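Local coordinates for protein putative amidohydrolase (Unidentified, PDB 3MKV) that probably acts as a zinc-dependent prolidase of the amidohydrolase superfamily, hydrolysing dipeptides that end in proline, at residues P402-M405 against F411-E414. Sequence-based numbering, arbitrary orientation. Where two conformers were deposited one is given.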
loop_
_atom_site.group_PDB
_atom_site.type_symbol
_atom_site.label_atom_id
_atom_site.label_comp_id
_atom_site.label_asym_id
_atom_site.label_seq_id
_atom_site.Cartn_x
_atom_site.Cartn_y
_atom_site.Cartn_z
ATOM N N PRO A 402 33.960 19.309 -43.605
ATOM C CA PRO A 402 33.009 19.667 -44.659
ATOM C C PRO A 402 31.926 18.628 -44.938
ATOM O O PRO A 402 30.827 18.998 -45.351
ATOM C CB PRO A 402 33.900 19.822 -45.900
ATOM C CG PRO A 402 35.198 19.146 -45.541
ATOM C CD PRO A 402 35.351 19.372 -44.080
ATOM N N LEU A 403 32.221 17.347 -44.744
ATOM C CA LEU A 403 31.231 16.306 -45.054
ATOM C C LEU A 403 31.060 15.265 -43.946
ATOM O O LEU A 403 32.042 14.754 -43.404
ATOM C CB LEU A 403 31.556 15.622 -46.389
ATOM C CG LEU A 403 30.502 14.634 -46.901
ATOM C CD1 LEU A 403 30.436 14.646 -48.426
ATOM C CD2 LEU A 403 30.724 13.210 -46.363
ATOM N N VAL A 404 29.801 14.971 -43.615
ATOM C CA VAL A 404 29.470 13.979 -42.597
ATOM C C VAL A 404 28.378 13.032 -43.093
ATOM O O VAL A 404 27.255 13.449 -43.344
ATOM C CB VAL A 404 29.005 14.630 -41.276
ATOM C CG1 VAL A 404 28.619 13.544 -40.258
ATOM C CG2 VAL A 404 30.092 15.547 -40.709
ATOM N N MET A 405 28.722 11.754 -43.226
ATOM C CA MET A 405 27.821 10.753 -43.775
ATOM C C MET A 405 27.524 9.696 -42.718
ATOM O O MET A 405 28.444 9.096 -42.171
ATOM C CB MET A 405 28.456 10.094 -45.019
ATOM C CG MET A 405 27.586 9.054 -45.721
ATOM S SD MET A 405 28.229 8.433 -47.305
ATOM C CE MET A 405 28.961 6.893 -46.852
ATOM N N PHE A 411 24.530 14.254 -43.909
ATOM C CA PHE A 411 23.931 15.157 -42.938
ATOM C C PHE A 411 24.513 16.545 -43.141
ATOM O O PHE A 411 23.891 17.562 -42.827
ATOM C CB PHE A 411 24.241 14.682 -41.518
ATOM C CG PHE A 411 24.148 15.769 -40.481
ATOM C CD1 PHE A 411 25.292 16.270 -39.879
ATOM C CD2 PHE A 411 22.917 16.302 -40.119
ATOM C CE1 PHE A 411 25.204 17.275 -38.924
ATOM C CE2 PHE A 411 22.827 17.314 -39.175
ATOM C CZ PHE A 411 23.968 17.798 -38.577
ATOM N N VAL A 412 25.735 16.566 -43.656
ATOM C CA VAL A 412 26.474 17.797 -43.854
ATOM C C VAL A 412 27.446 17.626 -45.009
ATOM O O VAL A 412 28.399 16.853 -44.924
ATOM C CB VAL A 412 27.263 18.169 -42.598
ATOM C CG1 VAL A 412 28.467 19.024 -42.954
ATOM C CG2 VAL A 412 26.366 18.883 -41.614
ATOM N N ASN A 413 27.195 18.350 -46.092
ATOM C CA ASN A 413 28.088 18.337 -47.238
ATOM C C ASN A 413 28.324 19.736 -47.792
ATOM O O ASN A 413 27.623 20.181 -48.696
ATOM C CB ASN A 413 27.521 17.444 -48.334
ATOM C CG ASN A 413 28.358 17.469 -49.589
ATOM O OD1 ASN A 413 29.473 17.992 -49.592
ATOM N ND2 ASN A 413 27.828 16.900 -50.667
ATOM N N GLU A 414 29.312 20.433 -47.251
ATOM C CA GLU A 414 29.616 21.767 -47.742
ATOM C C GLU A 414 30.815 21.759 -48.686
ATOM O O GLU A 414 31.707 22.604 -48.598
ATOM C CB GLU A 414 29.825 22.740 -46.583
ATOM C CG GLU A 414 30.840 22.301 -45.572
ATOM C CD GLU A 414 30.677 23.044 -44.270
ATOM O OE1 GLU A 414 31.698 23.323 -43.602
ATOM O OE2 GLU A 414 29.519 23.359 -43.920
#
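The Phe411 ring turns an edge to Val404, whose CB lies near the ring plane, 4.3 Å from CD1; this is one of two modelled conformers, so the ring's place is less certain. Leu98 and Arg99 of helix 83-99 also touch the Phe411 side chain. Over one face of the other flat group, the Asn413 amide, lies Leu403 CD1, 3.7 Å from CG. Asn413 CG, anti to the backbone N (chi1 176°), carries the amide against that methyl, while OD1 accepts a hydrogen bond from Leu415 N, which helps fix its rotation. Val404 and Val412 share the opposite sheet face, CB to CB 4.2 Å. Between the backbones, Glu414 N gives Pro402 O a hydrogen bond of 2.8 Å, the donor tilted 25° from the carbonyl plane; Val404 N bonds to Val412 O, less surely because that oxygen's position is doubtful. Val404 O takes Phe411 N at 2.9 Å, almost straight on (C=O...N 176°), and Val412 N weakly at 3.5 Å. Two residues thus face one, a classic beta bulge in hairpin 403-406/409-413. Leu403 and Met405 bond through their backbones to strand 380-383. Every hydrogen bond across the pair is therefore backbone to backbone, with valine packing on one face and methyl-on-amide packing on the other.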